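Local atomic coordinates of type III effector HopU1 (Pseudomonas syringae pv. tomato, PDB entry 3U0J), a protein that probably transfers ADP-ribose from NAD+ onto arginine side chains of target proteins, acting as a bacterial type III effector in plant cells. Residues Tyr96-Gln101 with Glu241-Met246; Pro146-Leu151 with Pro195-Thr200; Lys75-Glu80 with Ser231-Ala236; Glu35-Tyr38 with Gln42-His45; Ile222-Gly227 with Ser248-Glu253. One frame throughout, in Å; residues are numbered along the deposited sequence.

Interaction 1: Tyr96-Gln101 with Glu241-Met246; sequences YMHTAQ and EIMLPM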
# COMPACT_ATOMS: atom_id res chain seq x y z
N TYR A 96 -6.07 6.71 2.99
CA TYR A 96 -5.46 8.03 2.96
C TYR A 96 -4.21 8.08 3.83
O TYR A 96 -3.13 8.44 3.34
CB TYR A 96 -6.47 9.09 3.43
CG TYR A 96 -5.98 10.52 3.31
CD1 TYR A 96 -5.17 11.08 4.29
CD2 TYR A 96 -6.34 11.31 2.23
CE1 TYR A 96 -4.73 12.40 4.19
CE2 TYR A 96 -5.91 12.62 2.12
CZ TYR A 96 -5.11 13.17 3.09
OH TYR A 96 -4.66 14.48 2.98
N MET A 97 -4.34 7.71 5.10
CA MET A 97 -3.25 7.82 6.05
C MET A 97 -2.07 6.95 5.65
O MET A 97 -0.92 7.30 5.89
CB MET A 97 -3.70 7.46 7.46
CG MET A 97 -4.58 8.52 8.09
SD MET A 97 -5.21 8.02 9.70
CE MET A 97 -5.08 9.61 10.48
N HIS A 98 -2.35 5.82 5.00
CA HIS A 98 -1.27 4.95 4.53
C HIS A 98 -0.52 5.51 3.31
O HIS A 98 0.66 5.19 3.11
CB HIS A 98 -1.82 3.57 4.22
CG HIS A 98 -0.78 2.49 4.19
ND1 HIS A 98 -0.34 1.85 5.32
CD2 HIS A 98 -0.11 1.93 3.15
CE1 HIS A 98 0.57 0.95 4.99
NE2 HIS A 98 0.72 0.97 3.68
N THR A 99 -1.18 6.34 2.49
CA THR A 99 -0.56 6.87 1.28
C THR A 99 0.13 8.20 1.55
O THR A 99 0.73 8.81 0.65
CB THR A 99 -1.59 7.11 0.16
OG1 THR A 99 -2.55 8.10 0.57
CG2 THR A 99 -2.30 5.83 -0.20
N ALA A 100 0.03 8.66 2.80
CA ALA A 100 0.53 9.98 3.17
C ALA A 100 1.89 9.89 3.82
O ALA A 100 2.36 8.82 4.19
CB ALA A 100 -0.45 10.68 4.11
N GLN A 101 2.51 11.05 3.99
CA GLN A 101 3.85 11.11 4.52
C GLN A 101 3.81 11.88 5.83
O GLN A 101 4.86 12.15 6.40
CB GLN A 101 4.74 11.85 3.53
CG GLN A 101 6.02 11.16 3.15
CD GLN A 101 5.82 9.91 2.27
OE1 GLN A 101 4.91 9.86 1.43
NE2 GLN A 101 6.69 8.92 2.46
N GLU A 241 -2.62 5.21 -8.16
CA GLU A 241 -2.13 3.95 -7.61
C GLU A 241 -3.14 2.79 -7.44
O GLU A 241 -4.32 2.98 -7.19
CB GLU A 241 -1.35 4.19 -6.32
CG GLU A 241 -2.01 5.13 -5.39
CD GLU A 241 -1.05 5.65 -4.33
OE1 GLU A 241 -1.09 6.89 -4.11
OE2 GLU A 241 -0.28 4.82 -3.73
N ILE A 242 -2.61 1.59 -7.60
CA ILE A 242 -3.30 0.35 -7.32
C ILE A 242 -2.53 -0.29 -6.16
O ILE A 242 -1.30 -0.34 -6.21
CB ILE A 242 -3.21 -0.56 -8.54
CG1 ILE A 242 -3.79 0.13 -9.77
CG2 ILE A 242 -3.90 -1.86 -8.27
CD1 ILE A 242 -5.20 0.59 -9.58
N MET A 243 -3.24 -0.74 -5.12
CA MET A 243 -2.60 -1.31 -3.92
C MET A 243 -2.99 -2.78 -3.80
O MET A 243 -4.12 -3.15 -4.16
CB MET A 243 -3.03 -0.52 -2.66
CG MET A 243 -2.36 -0.93 -1.32
SD MET A 243 -2.74 0.12 0.13
CE MET A 243 -1.75 1.56 -0.21
N LEU A 244 -2.07 -3.64 -3.36
CA LEU A 244 -2.37 -5.07 -3.20
C LEU A 244 -2.54 -5.44 -1.75
O LEU A 244 -1.92 -4.83 -0.89
CB LEU A 244 -1.25 -5.94 -3.78
CG LEU A 244 -1.10 -6.03 -5.30
CD1 LEU A 244 -2.44 -5.86 -5.94
CD2 LEU A 244 -0.20 -4.95 -5.79
N PRO A 245 -3.35 -6.46 -1.46
CA PRO A 245 -3.49 -6.97 -0.09
C PRO A 245 -2.18 -7.57 0.42
O PRO A 245 -1.37 -7.98 -0.40
CB PRO A 245 -4.52 -8.10 -0.23
CG PRO A 245 -5.20 -7.86 -1.54
CD PRO A 245 -4.18 -7.22 -2.42
N MET A 246 -1.99 -7.65 1.74
CA MET A 246 -0.85 -8.34 2.34
C MET A 246 -0.54 -9.68 1.64
O MET A 246 -1.45 -10.34 1.14
CB MET A 246 -1.11 -8.63 3.83
CG MET A 246 -1.24 -7.42 4.73
SD MET A 246 -1.80 -7.93 6.37
CE MET A 246 -2.75 -9.40 5.98

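Interaction 2: Pro146-Leu151 with Pro195-Thr200; sequences PHIKML and PAFMST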
# COMPACT_ATOMS: atom_id res chain seq x y z
N PRO A 146 -5.13 -2.32 14.50
CA PRO A 146 -6.34 -1.60 14.11
C PRO A 146 -6.21 -1.01 12.71
O PRO A 146 -7.20 -0.94 12.00
CB PRO A 146 -6.43 -0.48 15.15
CG PRO A 146 -5.65 -0.95 16.28
CD PRO A 146 -4.55 -1.78 15.74
N HIS A 147 -5.02 -0.60 12.31
CA HIS A 147 -4.81 -0.04 10.98
C HIS A 147 -4.59 -1.13 9.93
O HIS A 147 -5.06 -1.02 8.79
CB HIS A 147 -3.61 0.92 10.99
CG HIS A 147 -3.25 1.45 9.63
ND1 HIS A 147 -3.85 2.56 9.08
CD2 HIS A 147 -2.34 1.03 8.72
CE1 HIS A 147 -3.33 2.80 7.89
NE2 HIS A 147 -2.41 1.89 7.65
N ILE A 148 -3.88 -2.18 10.30
CA ILE A 148 -3.63 -3.22 9.33
C ILE A 148 -4.97 -3.78 8.90
O ILE A 148 -5.22 -3.98 7.71
CB ILE A 148 -2.74 -4.33 9.89
CG1 ILE A 148 -1.31 -3.80 10.07
CG2 ILE A 148 -2.73 -5.50 8.95
CD1 ILE A 148 -0.39 -4.69 10.86
N LYS A 149 -5.84 -3.99 9.88
CA LYS A 149 -7.13 -4.59 9.63
C LYS A 149 -7.99 -3.64 8.83
O LYS A 149 -8.63 -4.04 7.87
CB LYS A 149 -7.83 -5.03 10.92
CG LYS A 149 -7.01 -6.01 11.78
CD LYS A 149 -7.88 -6.77 12.77
CE LYS A 149 -8.70 -5.84 13.68
NZ LYS A 149 -9.68 -6.57 14.54
N MET A 150 -7.98 -2.36 9.19
CA MET A 150 -8.84 -1.41 8.50
C MET A 150 -8.43 -1.32 7.04
O MET A 150 -9.29 -1.34 6.16
CB MET A 150 -8.83 -0.04 9.18
CG MET A 150 -10.15 0.74 9.00
SD MET A 150 -11.69 -0.16 9.30
CE MET A 150 -12.71 0.88 8.35
N LEU A 151 -7.12 -1.26 6.77
CA LEU A 151 -6.64 -1.15 5.39
C LEU A 151 -7.00 -2.40 4.60
O LEU A 151 -7.47 -2.31 3.46
CB LEU A 151 -5.13 -0.94 5.35
CG LEU A 151 -4.57 0.08 4.35
CD1 LEU A 151 -3.21 -0.35 3.84
CD2 LEU A 151 -5.49 0.36 3.19
N PRO A 195 5.22 -9.31 1.75
CA PRO A 195 4.37 -9.45 2.95
C PRO A 195 3.59 -8.19 3.26
O PRO A 195 2.52 -8.27 3.87
CB PRO A 195 5.37 -9.74 4.07
CG PRO A 195 6.58 -10.32 3.34
CD PRO A 195 6.63 -9.62 2.01
N ALA A 196 4.09 -7.03 2.85
CA ALA A 196 3.40 -5.79 3.15
C ALA A 196 2.40 -5.44 2.04
O ALA A 196 2.17 -6.24 1.14
CB ALA A 196 4.39 -4.67 3.37
N PHE A 197 1.80 -4.26 2.12
CA PHE A 197 0.84 -3.79 1.12
C PHE A 197 1.59 -3.22 -0.07
O PHE A 197 2.11 -2.11 0.03
CB PHE A 197 -0.00 -2.66 1.73
CG PHE A 197 -0.86 -3.09 2.87
CD1 PHE A 197 -2.10 -3.65 2.63
CD2 PHE A 197 -0.43 -2.96 4.16
CE1 PHE A 197 -2.89 -4.08 3.68
CE2 PHE A 197 -1.21 -3.39 5.21
CZ PHE A 197 -2.45 -3.94 4.97
N MET A 198 1.64 -3.93 -1.19
CA MET A 198 2.35 -3.40 -2.35
C MET A 198 1.64 -2.23 -3.00
O MET A 198 0.41 -2.21 -3.16
CB MET A 198 2.64 -4.46 -3.41
CG MET A 198 3.83 -4.05 -4.29
SD MET A 198 4.10 -5.09 -5.71
CE MET A 198 4.79 -6.54 -4.95
N SER A 199 2.43 -1.23 -3.35
CA SER A 199 1.89 -0.01 -3.93
C SER A 199 2.44 0.10 -5.33
O SER A 199 3.64 -0.06 -5.55
CB SER A 199 2.32 1.19 -3.10
OG SER A 199 1.94 2.39 -3.75
N THR A 200 1.57 0.37 -6.28
CA THR A 200 1.98 0.36 -7.68
C THR A 200 1.29 1.50 -8.41
O THR A 200 0.35 2.10 -7.88
CB THR A 200 1.60 -0.99 -8.35
OG1 THR A 200 0.17 -1.05 -8.55
CG2 THR A 200 2.06 -2.18 -7.49

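Interaction 3: Lys75-Glu80 with Ser231-Ala236; sequences KHFRAE and SGSSQA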
# COMPACT_ATOMS: atom_id res chain seq x y z
N LYS A 75 -21.39 13.64 2.23
CA LYS A 75 -22.40 13.06 1.37
C LYS A 75 -22.04 13.13 -0.12
O LYS A 75 -22.42 12.23 -0.89
CB LYS A 75 -23.76 13.68 1.72
CG LYS A 75 -24.68 13.98 0.57
CD LYS A 75 -24.57 15.44 0.11
CE LYS A 75 -25.35 15.66 -1.20
NZ LYS A 75 -25.49 17.10 -1.63
N HIS A 76 -21.30 14.17 -0.52
CA HIS A 76 -20.82 14.32 -1.91
C HIS A 76 -19.74 13.32 -2.30
O HIS A 76 -19.51 13.11 -3.49
CB HIS A 76 -20.28 15.74 -2.18
CG HIS A 76 -21.24 16.84 -1.83
ND1 HIS A 76 -21.22 17.48 -0.61
CD2 HIS A 76 -22.26 17.39 -2.53
CE1 HIS A 76 -22.18 18.39 -0.57
NE2 HIS A 76 -22.83 18.36 -1.73
N PHE A 77 -19.05 12.74 -1.33
CA PHE A 77 -17.93 11.87 -1.65
C PHE A 77 -18.36 10.61 -2.39
O PHE A 77 -17.80 10.28 -3.42
CB PHE A 77 -17.12 11.51 -0.42
CG PHE A 77 -15.93 10.64 -0.73
CD1 PHE A 77 -14.83 11.17 -1.39
CD2 PHE A 77 -15.94 9.28 -0.41
CE1 PHE A 77 -13.74 10.36 -1.70
CE2 PHE A 77 -14.85 8.47 -0.72
CZ PHE A 77 -13.75 9.01 -1.37
N ARG A 78 -19.35 9.92 -1.85
CA ARG A 78 -19.84 8.71 -2.49
C ARG A 78 -20.68 9.01 -3.74
O ARG A 78 -20.95 8.14 -4.57
CB ARG A 78 -20.60 7.85 -1.47
CG ARG A 78 -19.66 6.98 -0.62
CD ARG A 78 -20.20 6.56 0.75
NE ARG A 78 -19.11 6.11 1.61
CZ ARG A 78 -18.22 6.94 2.14
NH1 ARG A 78 -18.33 8.24 1.90
NH2 ARG A 78 -17.22 6.49 2.91
N ALA A 79 -21.10 10.27 -3.88
CA ALA A 79 -21.80 10.69 -5.08
C ALA A 79 -20.82 10.92 -6.25
O ALA A 79 -21.17 10.74 -7.41
CB ALA A 79 -22.62 11.92 -4.81
N GLU A 80 -19.58 11.30 -5.93
CA GLU A 80 -18.56 11.54 -6.94
C GLU A 80 -17.79 10.27 -7.17
O GLU A 80 -17.20 10.07 -8.22
CB GLU A 80 -17.63 12.69 -6.52
CG GLU A 80 -18.31 14.06 -6.62
CD GLU A 80 -17.81 15.12 -5.63
OE1 GLU A 80 -18.67 15.90 -5.16
OE2 GLU A 80 -16.59 15.20 -5.33
N SER A 231 -7.17 5.28 -5.76
CA SER A 231 -6.92 6.66 -6.16
C SER A 231 -7.96 7.62 -5.57
O SER A 231 -7.66 8.78 -5.33
CB SER A 231 -6.87 6.79 -7.67
OG SER A 231 -8.08 6.33 -8.24
N GLY A 232 -9.17 7.14 -5.32
CA GLY A 232 -10.20 8.00 -4.74
C GLY A 232 -9.92 8.44 -3.31
O GLY A 232 -10.28 9.54 -2.92
N SER A 233 -9.28 7.57 -2.54
CA SER A 233 -8.97 7.82 -1.14
C SER A 233 -7.55 8.28 -0.91
O SER A 233 -7.21 8.70 0.18
CB SER A 233 -9.12 6.52 -0.37
OG SER A 233 -10.48 6.26 -0.13
N SER A 234 -6.72 8.14 -1.94
CA SER A 234 -5.30 8.45 -1.83
C SER A 234 -5.06 9.94 -1.59
O SER A 234 -5.81 10.79 -2.07
CB SER A 234 -4.57 8.00 -3.08
OG SER A 234 -3.17 8.23 -2.92
N GLN A 235 -4.01 10.26 -0.84
CA GLN A 235 -3.65 11.65 -0.60
C GLN A 235 -3.23 12.29 -1.91
O GLN A 235 -3.36 13.51 -2.11
CB GLN A 235 -2.51 11.76 0.41
CG GLN A 235 -2.12 13.20 0.66
CD GLN A 235 -1.04 13.35 1.71
OE1 GLN A 235 -1.27 13.96 2.76
NE2 GLN A 235 0.16 12.83 1.42
N ALA A 236 -2.70 11.43 -2.78
CA ALA A 236 -2.29 11.83 -4.12
C ALA A 236 -2.95 10.94 -5.19
O ALA A 236 -2.33 10.02 -5.71
CB ALA A 236 -0.78 11.81 -4.25

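Interaction 4: Glu35-Tyr38 with Gln42-His45; sequences ERHY and QDRH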
# COMPACT_ATOMS: atom_id res chain seq x y z
N GLU A 35 -11.58 -16.97 4.06
CA GLU A 35 -11.13 -15.90 4.94
C GLU A 35 -10.60 -14.68 4.21
O GLU A 35 -9.41 -14.60 3.89
CB GLU A 35 -10.09 -16.41 5.94
CG GLU A 35 -10.68 -17.05 7.18
CD GLU A 35 -11.41 -16.05 8.08
OE1 GLU A 35 -12.30 -15.32 7.58
OE2 GLU A 35 -11.09 -16.01 9.29
N ARG A 36 -11.49 -13.74 3.91
CA ARG A 36 -11.11 -12.39 3.54
C ARG A 36 -11.65 -11.49 4.64
O ARG A 36 -12.80 -11.63 5.08
CB ARG A 36 -11.67 -11.98 2.18
CG ARG A 36 -11.30 -12.93 1.04
CD ARG A 36 -10.98 -12.20 -0.25
NE ARG A 36 -11.89 -11.08 -0.50
CZ ARG A 36 -11.72 -10.19 -1.48
NH1 ARG A 36 -10.68 -10.30 -2.31
NH2 ARG A 36 -12.59 -9.19 -1.64
N HIS A 37 -10.83 -10.57 5.12
CA HIS A 37 -11.21 -9.78 6.27
C HIS A 37 -12.08 -8.59 5.88
O HIS A 37 -11.72 -7.83 4.98
CB HIS A 37 -9.98 -9.31 7.04
CG HIS A 37 -10.28 -8.27 8.07
ND1 HIS A 37 -10.88 -8.58 9.28
CD2 HIS A 37 -10.13 -6.93 8.06
CE1 HIS A 37 -11.05 -7.47 9.98
NE2 HIS A 37 -10.60 -6.45 9.26
N TYR A 38 -13.22 -8.44 6.56
CA TYR A 38 -14.05 -7.23 6.50
C TYR A 38 -14.26 -6.65 7.89
O TYR A 38 -14.52 -7.37 8.85
CB TYR A 38 -15.41 -7.50 5.86
CG TYR A 38 -15.29 -7.96 4.44
CD1 TYR A 38 -15.39 -7.06 3.39
CD2 TYR A 38 -15.06 -9.30 4.14
CE1 TYR A 38 -15.27 -7.49 2.08
CE2 TYR A 38 -14.94 -9.74 2.84
CZ TYR A 38 -15.05 -8.83 1.81
OH TYR A 38 -14.92 -9.26 0.50
N GLN A 42 -16.81 -2.78 15.88
CA GLN A 42 -15.80 -2.65 16.91
C GLN A 42 -14.45 -2.26 16.28
O GLN A 42 -13.75 -1.38 16.80
CB GLN A 42 -15.68 -3.93 17.75
CG GLN A 42 -14.64 -3.88 18.87
CD GLN A 42 -14.95 -2.85 19.93
OE1 GLN A 42 -14.14 -1.94 20.20
NE2 GLN A 42 -16.14 -2.97 20.53
N ASP A 43 -14.12 -2.89 15.16
CA ASP A 43 -12.90 -2.57 14.44
C ASP A 43 -12.84 -1.10 14.11
O ASP A 43 -11.82 -0.44 14.37
CB ASP A 43 -12.81 -3.36 13.14
CG ASP A 43 -12.52 -4.82 13.37
OD1 ASP A 43 -12.00 -5.13 14.46
OD2 ASP A 43 -12.81 -5.64 12.48
N ARG A 44 -13.93 -0.59 13.54
CA ARG A 44 -14.01 0.80 13.12
C ARG A 44 -13.87 1.77 14.29
O ARG A 44 -13.37 2.87 14.13
CB ARG A 44 -15.28 1.07 12.32
CG ARG A 44 -15.31 0.34 10.97
CD ARG A 44 -16.45 0.80 10.05
NE ARG A 44 -17.75 0.33 10.53
CZ ARG A 44 -18.21 -0.91 10.36
NH1 ARG A 44 -17.48 -1.83 9.71
NH2 ARG A 44 -19.41 -1.25 10.85
N HIS A 45 -14.29 1.36 15.48
CA HIS A 45 -14.05 2.18 16.66
C HIS A 45 -12.56 2.14 17.06
O HIS A 45 -11.94 3.16 17.41
CB HIS A 45 -14.91 1.71 17.82
CG HIS A 45 -16.24 2.38 17.92
ND1 HIS A 45 -17.42 1.76 17.57
CD2 HIS A 45 -16.58 3.62 18.35
CE1 HIS A 45 -18.43 2.59 17.76
NE2 HIS A 45 -17.94 3.72 18.23

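Interaction 5: Ile222-Gly227 with Ser248-Glu253; sequences ISLKRG and SEFVIE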
# COMPACT_ATOMS: atom_id res chain seq x y z
N ILE A 222 4.24 -5.18 -13.71
CA ILE A 222 3.39 -6.17 -13.07
C ILE A 222 2.04 -6.23 -13.76
O ILE A 222 1.42 -5.19 -14.02
CB ILE A 222 3.16 -5.76 -11.62
CG1 ILE A 222 4.49 -5.37 -10.98
CG2 ILE A 222 2.47 -6.85 -10.86
CD1 ILE A 222 4.36 -4.89 -9.57
N SER A 223 1.60 -7.43 -14.09
CA SER A 223 0.25 -7.59 -14.57
C SER A 223 -0.56 -8.27 -13.47
O SER A 223 -0.18 -9.33 -12.95
CB SER A 223 0.20 -8.36 -15.88
OG SER A 223 0.52 -9.72 -15.67
N LEU A 224 -1.67 -7.64 -13.11
CA LEU A 224 -2.45 -8.05 -11.96
C LEU A 224 -3.72 -8.71 -12.42
O LEU A 224 -4.37 -8.25 -13.37
CB LEU A 224 -2.81 -6.82 -11.13
CG LEU A 224 -1.63 -6.02 -10.58
CD1 LEU A 224 -2.07 -4.64 -10.16
CD2 LEU A 224 -0.98 -6.76 -9.41
N LYS A 225 -4.07 -9.79 -11.74
CA LYS A 225 -5.39 -10.35 -11.92
C LYS A 225 -6.37 -9.59 -11.02
O LYS A 225 -7.53 -9.40 -11.38
CB LYS A 225 -5.39 -11.84 -11.56
CG LYS A 225 -4.41 -12.65 -12.39
CD LYS A 225 -4.50 -14.14 -12.04
CE LYS A 225 -3.59 -14.96 -12.93
NZ LYS A 225 -3.78 -16.42 -12.69
N ARG A 226 -5.89 -9.14 -9.86
CA ARG A 226 -6.78 -8.51 -8.90
C ARG A 226 -6.06 -7.53 -7.95
O ARG A 226 -5.12 -7.90 -7.24
CB ARG A 226 -7.52 -9.59 -8.12
CG ARG A 226 -8.73 -9.09 -7.34
CD ARG A 226 -9.66 -10.27 -6.96
NE ARG A 226 -10.38 -10.00 -5.71
CZ ARG A 226 -11.67 -9.71 -5.63
NH1 ARG A 226 -12.42 -9.65 -6.74
NH2 ARG A 226 -12.22 -9.47 -4.45
N GLY A 227 -6.51 -6.28 -7.94
CA GLY A 227 -5.92 -5.26 -7.09
C GLY A 227 -6.87 -4.11 -6.79
O GLY A 227 -7.96 -4.01 -7.35
N SER A 248 0.95 -10.59 -1.20
CA SER A 248 0.80 -10.76 -2.63
C SER A 248 1.98 -11.53 -3.19
O SER A 248 3.13 -11.37 -2.75
CB SER A 248 0.70 -9.41 -3.32
OG SER A 248 1.92 -8.73 -3.19
N GLU A 249 1.70 -12.36 -4.19
CA GLU A 249 2.66 -13.34 -4.67
C GLU A 249 2.81 -13.23 -6.18
O GLU A 249 1.79 -13.14 -6.89
CB GLU A 249 2.13 -14.73 -4.29
CG GLU A 249 3.18 -15.72 -3.88
CD GLU A 249 2.70 -16.71 -2.83
OE1 GLU A 249 1.76 -16.38 -2.05
OE2 GLU A 249 3.29 -17.81 -2.78
N PHE A 250 4.05 -13.24 -6.68
CA PHE A 250 4.29 -13.09 -8.13
C PHE A 250 5.29 -14.07 -8.75
O PHE A 250 6.28 -14.47 -8.12
CB PHE A 250 4.74 -11.67 -8.48
CG PHE A 250 3.85 -10.61 -7.92
CD1 PHE A 250 2.79 -10.10 -8.67
CD2 PHE A 250 4.04 -10.13 -6.63
CE1 PHE A 250 1.96 -9.13 -8.14
CE2 PHE A 250 3.21 -9.17 -6.10
CZ PHE A 250 2.17 -8.67 -6.86
N VAL A 251 5.02 -14.46 -9.99
CA VAL A 251 5.97 -15.19 -10.81
C VAL A 251 6.76 -14.17 -11.61
O VAL A 251 6.16 -13.29 -12.24
CB VAL A 251 5.23 -16.08 -11.81
CG1 VAL A 251 6.21 -16.75 -12.76
CG2 VAL A 251 4.37 -17.10 -11.07
N ILE A 252 8.08 -14.26 -11.59
CA ILE A 252 8.84 -13.38 -12.48
C ILE A 252 8.94 -14.01 -13.86
O ILE A 252 9.70 -14.95 -14.05
CB ILE A 252 10.23 -13.10 -11.94
CG1 ILE A 252 10.12 -12.64 -10.48
CG2 ILE A 252 10.91 -12.07 -12.81
CD1 ILE A 252 11.42 -12.61 -9.73
N GLU A 253 8.17 -13.50 -14.81
CA GLU A 253 8.17 -14.04 -16.18
C GLU A 253 9.47 -13.73 -16.96
O GLU A 253 10.03 -14.62 -17.58
CB GLU A 253 6.95 -13.55 -16.99
CG GLU A 253 5.58 -13.62 -16.29
CD GLU A 253 4.85 -14.94 -16.49
OE1 GLU A 253 3.64 -15.01 -16.18
OE2 GLU A 253 5.49 -15.90 -16.97

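Interaction 1: Tyr96-Gln101 with Glu241-Met246
Glu241 and Met243, on the short strand that starts at the E-x-E signature of arginine-specific ADP-ribosyltransferases, face His98 and Thr99 on helix 89-99. Judged by sequence, Glu239 and Glu241 are the two glutamates of that signature, and in relatives the second of them is the catalytic one. Met243 does most of the touching. Its chain runs straight out from the strand, CG anti to the backbone N (chi1 -176°), then bends at the sulfur, and this brings the CE methyl 3.8 Å from His98 CD2. The methyl meets the imidazole obliquely, and the sulfur itself stays further back, Met243 SD lying 5.2 Å from the ring centroid and 49° off the ring normal. His98 is held in its pose by other residues: ND1 is hydrogen-bonded to NE2 of His147, and Phe197 packs edge-to-face with the ring. Thr99 offers its methyl to both strand residues, with CG2 4.3 Å from Met243 CE and 4.2 Å from Glu241 OE2. The helix meets the strand through carbon atoms, an imidazole CH and a methyl. No hydrogen bond joins the two segments; the Glu241 carboxylate is bonded by Ser234 OG at OE1 and, weakly, by Ser199 OG at OE2, and the two serine hydroxyls probably help to position it. The Thr99 hydroxyl turns the other way: OG1 bonds Gln235 N and also Tyr96 O at 2.9 Å, on the same face of that carbonyl as Thr99 N.

Interaction 2: Pro146-Leu151 with Pro195-Thr200
Ile148 is the first residue of the helical segment Pro146-Leu151 to meet Phe197, and it does so with both backbone and side chain. Ile148 O lies at the edge of the phenyl ring, near its plane, 3.9 Å from Phe197 CZ. The same oxygen also accepts a hydrogen bond from Ser152 OG further along the helix. The CG2 branch of Ile148 comes to 4.3 Å from Phe197 CZ. Lys149, next in line, points away, and its NZ forms a salt bridge with Asp138. One turn after Ile148, Leu151 places its CD1 methyl squarely over one face of the ring, 3.5 Å from the Phe197 centroid and only 4° off the ring normal, a textbook CH-pi contact. The methyl is close to equidistant from all six ring carbons, while Leu151 CB adds a flank contact at 4.0 Å from Phe197 CZ. Phe197 reaches the helix from the loop just ahead of strand 199-201, and CG beside the backbone N (chi1 -65°) sets the ring face against the Leu151 methyl. That strand carries Ser199 and Thr200, whose sequence fits the start of the S-T-S-like motif of this enzyme family. Helix 145-162 is thereby packed against the loop leading into strand 199-201. With no hydrogen bond across, the hold is mainly dispersive, a methyl on the pi cloud, with a probable weak electrostatic term from the carbonyl at the ring rim.

Interaction 3: Lys75-Glu80 with Ser231-Ala236
Phe77 extends from helix 75-80 toward Gly232 and Ser233, and its first torsion sets how the ring meets them. With CG anti to the backbone N (chi1 -179°), the ring stands out from the helix and presents its far edge to the loop. Gly232 O lies at that edge, in the ring plane and evenly shared, 3.8 Å from both CE1 and CZ of Phe77. An oxygen placed there faces the slightly positive C-H rim. Ser233 OG is more distant, 4.4 Å from Phe77 CZ, and approaches obliquely. The ring sits in an aromatic cluster: Phe72 meets it edge-to-face, and His81 and Tyr84 lie against it at intermediate tilts. Next to it Arg78, its chain extended, bonds the carbonyl oxygens of Phe72 and Val87 through NH1 and NH2, tying the short helix to the chain on either side. In the loop, Ser234 has its hydroxyl anti to the backbone N (chi1 -176°), where OG accepts from Ala236 N at 3.2 Å, an ST turn. This loop joins strand 227-229 to strand 241-243 and leads into the E-x-E signature, a position consistent with the ADP-ribosylating turn-turn (ARTT) region of related transferases.

Interaction 4: Glu35-Tyr38 with Gln42-His45
His37 and Asp43 approach from opposite directions, and the imidazole meets the carboxylate with its edge. Asp43 OD2 lies near the ring plane, 3.6 Å from His37 CE1 and 4.0 Å from His37 NE2, with ring and carboxylate planes 50° apart. At these distances the attraction is probably electrostatic, from a polarised C-H. With CG anti to the backbone N (chi1 169°), the end of the His37 ring comes nearer the helix. Asp43 has a stronger partner, since OD1 forms a salt bridge with Lys149 NZ of helix 145-162. Its backbone N bonds to Thr40 OG1, just ahead of helix 41-52. The contact is local: it joins the first ordered residues of the chain to the start of helix 41-52, six residues on. One shell further out, the backbone of His37 is pinned at both ends, N by Glu134 OE1 and O by Asn156 ND2. On either side of it, Arg36 and Tyr38 are joined: Arg36 NH2 donates to Tyr38 OH at 3.2 Å, nearly straight at 169°, with the hydroxyl lying in the guanidinium plane. Asp160 takes both groups, OD1 in a salt bridge with Arg36 NH2 and OD2 in a hydrogen bond with Tyr38 OH, while Arg44 makes a cation-pi contact with Tyr88.

Interaction 5: Ile222-Gly227 with Ser248-Glu253
Ile222 and Phe250 belong to strands two places apart in the five-stranded mixed sheet, antiparallel to each other with strand 263-269 between them, and their CA atoms are 8.5 Å apart. No backbone bond can join strands so spaced, and the side chains bridge the gap instead. Phe250 has its CG beside the backbone N (chi1 -50°), which swings the ring over the middle strand, where it also rests on Leu267 and Gln269. Its CE1 corner receives both partners. Ile222 sends its CG2 branch to 3.6 Å from Phe250 CE1 and 3.9 Å from Phe250 CD1, crossing the phenyl group at about a right angle and meeting the ring obliquely. Leu224, one step along the same strand face, contributes CD2 in the ring plane at the edge, 4.0 Å from Phe250 CE1. Met198 touches both Ile222 and Phe250, and Leu244 lies on Leu224, so chain flanking the sheet of strands 199-201, 241-243 and 227-229 covers this face. Beyond Leu224 the chain turns a corner at Lys225 and Arg226 and passes into that second sheet, the two-sheet core expected of an ADP-ribosyltransferase. Everything across this contact is aliphatic carbon against aromatic carbon, so it is probably held by shape and exclusion of water, without directional bonds.

Interactions 1 and 2 are neighbours near the centre of the chain, their centres about 7 Å apart; both set helices against the sheet of strands 199-201 and 241-243 or the loop that leads into it. Interaction 5 is also buried but belongs to the five-stranded sheet, and Met198 and Leu244 join it to the first two. These three contacts are largely apolar. Interaction 3, buried though about 17 Å from the chain centre, trades in ring edge and carbonyl oxygen; its loop reaches interaction 1 through the Ser234-Glu241 and Gln235-Thr99 bonds. Interaction 4, partly buried at the periphery, is the most polar, a carboxylate oxygen at an imidazole edge, connected to interaction 2 by the Lys149-Asp43 salt bridge.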